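Local coordinates for protein putative glucose-6-phosphate 1-epimerase (Salmonella typhimurium, PDB 2HTA) that probably interconverts the alpha and beta anomers of glucose 6-phosphate and related hexose 6-phosphates, acting as a monomeric mutarotase, at residues Val190-Phe199 with Gly209-Phe218. Sequence-based numbering, arbitrary orientation.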
# COMPACT_ATOMS: atom_id res chain seq x y z
N VAL A 190 7.79 -15.38 -9.75
CA VAL A 190 7.40 -15.08 -8.36
C VAL A 190 6.42 -16.12 -7.87
O VAL A 190 5.54 -16.53 -8.60
CB VAL A 190 6.79 -13.66 -8.26
CG1 VAL A 190 6.10 -13.46 -6.90
CG2 VAL A 190 7.88 -12.64 -8.46
N LYS A 191 6.61 -16.61 -6.65
CA LYS A 191 5.53 -17.27 -5.95
C LYS A 191 5.36 -16.66 -4.56
O LYS A 191 6.34 -16.15 -3.92
CB LYS A 191 5.72 -18.78 -5.90
CG LYS A 191 6.97 -19.18 -5.16
CD LYS A 191 7.40 -20.64 -5.52
CE LYS A 191 8.73 -20.95 -4.79
NZ LYS A 191 9.14 -22.43 -4.76
N VAL A 192 4.11 -16.68 -4.09
CA VAL A 192 3.80 -16.20 -2.75
C VAL A 192 3.25 -17.37 -1.95
O VAL A 192 2.33 -18.04 -2.40
CB VAL A 192 2.79 -15.02 -2.79
CG1 VAL A 192 2.47 -14.52 -1.36
CG2 VAL A 192 3.38 -13.88 -3.65
N SER A 193 3.82 -17.60 -0.77
CA SER A 193 3.36 -18.69 0.09
C SER A 193 2.69 -18.09 1.32
O SER A 193 2.73 -16.86 1.51
CB SER A 193 4.55 -19.60 0.50
OG SER A 193 5.54 -18.83 1.13
N GLY A 194 2.14 -18.96 2.18
CA GLY A 194 1.53 -18.56 3.42
C GLY A 194 0.10 -18.08 3.18
O GLY A 194 -0.51 -17.51 4.07
N LEU A 195 -0.44 -18.38 2.02
CA LEU A 195 -1.78 -17.88 1.64
C LEU A 195 -2.97 -18.76 2.03
O LEU A 195 -4.14 -18.43 1.73
CB LEU A 195 -1.83 -17.56 0.14
CG LEU A 195 -0.94 -16.40 -0.30
CD1 LEU A 195 -0.85 -16.34 -1.84
CD2 LEU A 195 -1.32 -15.03 0.27
N GLY A 196 -2.69 -19.85 2.74
CA GLY A 196 -3.77 -20.67 3.26
C GLY A 196 -4.46 -21.55 2.22
O GLY A 196 -3.78 -22.18 1.38
N ASP A 197 -5.79 -21.62 2.28
CA ASP A 197 -6.50 -22.59 1.46
C ASP A 197 -7.55 -21.95 0.55
O ASP A 197 -7.33 -21.85 -0.68
CB ASP A 197 -7.01 -23.80 2.32
CG ASP A 197 -7.89 -23.39 3.54
OD1 ASP A 197 -8.32 -22.21 3.73
OD2 ASP A 197 -8.18 -24.35 4.32
N ARG A 198 -8.68 -21.54 1.12
CA ARG A 198 -9.78 -21.01 0.24
C ARG A 198 -9.50 -19.61 -0.25
O ARG A 198 -8.87 -18.80 0.47
CB ARG A 198 -11.11 -21.06 0.98
CG ARG A 198 -11.44 -22.52 1.36
CD ARG A 198 -12.88 -22.73 1.94
NE ARG A 198 -13.19 -24.17 1.80
CZ ARG A 198 -13.88 -24.71 0.78
NH1 ARG A 198 -14.42 -23.94 -0.17
NH2 ARG A 198 -14.06 -26.02 0.76
N PHE A 199 -10.00 -19.30 -1.45
CA PHE A 199 -9.87 -17.98 -2.04
C PHE A 199 -11.03 -17.69 -2.98
O PHE A 199 -11.73 -18.62 -3.42
CB PHE A 199 -8.56 -17.80 -2.83
CG PHE A 199 -8.37 -18.78 -3.95
CD1 PHE A 199 -8.79 -18.46 -5.25
CD2 PHE A 199 -7.74 -19.99 -3.73
CE1 PHE A 199 -8.60 -19.36 -6.31
CE2 PHE A 199 -7.54 -20.90 -4.81
CZ PHE A 199 -7.99 -20.56 -6.10
N GLY A 209 -11.98 -21.08 -4.87
CA GLY A 209 -11.01 -22.12 -5.07
C GLY A 209 -10.40 -22.57 -3.77
O GLY A 209 -10.65 -22.01 -2.72
N VAL A 210 -9.59 -23.62 -3.84
CA VAL A 210 -8.91 -24.11 -2.65
C VAL A 210 -7.49 -24.44 -3.04
O VAL A 210 -7.29 -25.26 -3.93
CB VAL A 210 -9.59 -25.39 -2.07
CG1 VAL A 210 -8.77 -25.92 -0.86
CG2 VAL A 210 -11.04 -25.10 -1.59
N LEU A 211 -6.52 -23.79 -2.39
CA LEU A 211 -5.09 -24.18 -2.49
C LEU A 211 -4.82 -25.30 -1.53
O LEU A 211 -5.42 -25.36 -0.44
CB LEU A 211 -4.15 -22.99 -2.20
CG LEU A 211 -4.20 -21.77 -3.11
CD1 LEU A 211 -3.38 -20.67 -2.53
CD2 LEU A 211 -3.82 -22.01 -4.63
N THR A 212 -3.96 -26.24 -1.90
CA THR A 212 -3.66 -27.31 -0.96
C THR A 212 -2.34 -27.07 -0.26
O THR A 212 -2.03 -27.77 0.68
CB THR A 212 -3.55 -28.65 -1.65
OG1 THR A 212 -2.59 -28.50 -2.71
CG2 THR A 212 -4.93 -29.08 -2.22
N ASP A 213 -1.61 -26.04 -0.68
CA ASP A 213 -0.27 -25.76 -0.11
C ASP A 213 -0.02 -24.29 0.23
O ASP A 213 1.10 -23.95 0.66
CB ASP A 213 0.78 -26.21 -1.14
CG ASP A 213 0.61 -25.52 -2.51
OD1 ASP A 213 -0.27 -24.63 -2.73
OD2 ASP A 213 1.35 -25.87 -3.44
N GLY A 214 -1.02 -23.44 0.00
CA GLY A 214 -0.93 -22.01 0.31
C GLY A 214 -0.01 -21.23 -0.60
O GLY A 214 0.41 -20.13 -0.27
N ILE A 215 0.31 -21.81 -1.75
CA ILE A 215 1.28 -21.19 -2.68
C ILE A 215 0.64 -20.72 -3.97
O ILE A 215 0.01 -21.53 -4.68
CB ILE A 215 2.42 -22.16 -3.01
CG1 ILE A 215 3.28 -22.40 -1.74
CG2 ILE A 215 3.30 -21.59 -4.23
CD1 ILE A 215 4.26 -23.53 -1.92
N GLN A 216 0.80 -19.43 -4.26
CA GLN A 216 0.25 -18.81 -5.49
C GLN A 216 1.34 -18.39 -6.45
O GLN A 216 2.30 -17.70 -6.06
CB GLN A 216 -0.65 -17.59 -5.15
CG GLN A 216 -1.30 -16.95 -6.34
CD GLN A 216 -2.41 -17.83 -6.89
OE1 GLN A 216 -3.32 -18.26 -6.14
NE2 GLN A 216 -2.35 -18.11 -8.18
N THR A 217 1.18 -18.74 -7.73
CA THR A 217 2.01 -18.19 -8.81
C THR A 217 1.17 -17.24 -9.69
O THR A 217 -0.05 -17.24 -9.63
CB THR A 217 2.59 -19.30 -9.74
OG1 THR A 217 1.56 -20.14 -10.25
CG2 THR A 217 3.66 -20.18 -9.01
N PHE A 218 1.84 -16.46 -10.53
CA PHE A 218 1.25 -15.33 -11.19
C PHE A 218 1.66 -15.42 -12.63
O PHE A 218 2.37 -14.56 -13.12
CB PHE A 218 1.73 -14.00 -10.56
CG PHE A 218 1.25 -13.83 -9.13
CD1 PHE A 218 1.90 -14.48 -8.09
CD2 PHE A 218 0.09 -13.10 -8.86
CE1 PHE A 218 1.39 -14.37 -6.74
CE2 PHE A 218 -0.39 -12.97 -7.52
CZ PHE A 218 0.25 -13.62 -6.50
O HOH W 1 4.69 -16.47 -11.04
O HOH W 2 2.23 -21.90 2.21
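The ring of Phe-199 lies over the backbone of Gly-209, whose CA sits 3.8 Å from the ring centroid in a CH-pi contact. Phe-199 gets there because its CG stands between its own N and carbonyl carbon (chi1 58°), folding the ring across the neighbouring strand, where only a residue without a side chain fits beneath it. The same pair is hydrogen-bonded both ways, Phe-199 O taking Gly-209 N at 2.9 Å, and Leu-211 closes against the ring, its CG 3.8 Å from Phe-199 CE2. On the other face of this hairpin, Val-210 CG2 sits over the centre of the Arg-198 guanidinium, which also forms a salt bridge with Glu-208.

Between the hairpin and a second antiparallel pairing, both segments turn, at 194-197 and 211-215. Gly-214, at positive phi, brings its CA to 3.0 Å from Gly-196 O and offers its carbonyl in plane, on a lone pair, to Leu-195 N; an Asx turn from Asp-213 OD1 to Ile-215 N shapes this bend. Beyond it, Val-192 and Gln-216 exchange two nearly straight bonds, the shorter from Gln-216 N to Val-192 O (2.8 Å). Val-192 CG2 meets Phe-218 CE1 at 3.7 Å, while Leu-195 CD1 packs on Gln-216 CB. The buried Gln-216 amide is fixed at both ends: NE2 donates to Thr-217 O, and OE1 bonds Tyr-226 and Arg-224.

Two sheets of the mutarotase beta-sandwich are thus edged by one continuous excursion, in which backbone bonds set the register, glycines permit close approach and apolar side chains, with the bonded Gln-216 amide among them, pack on the inner side.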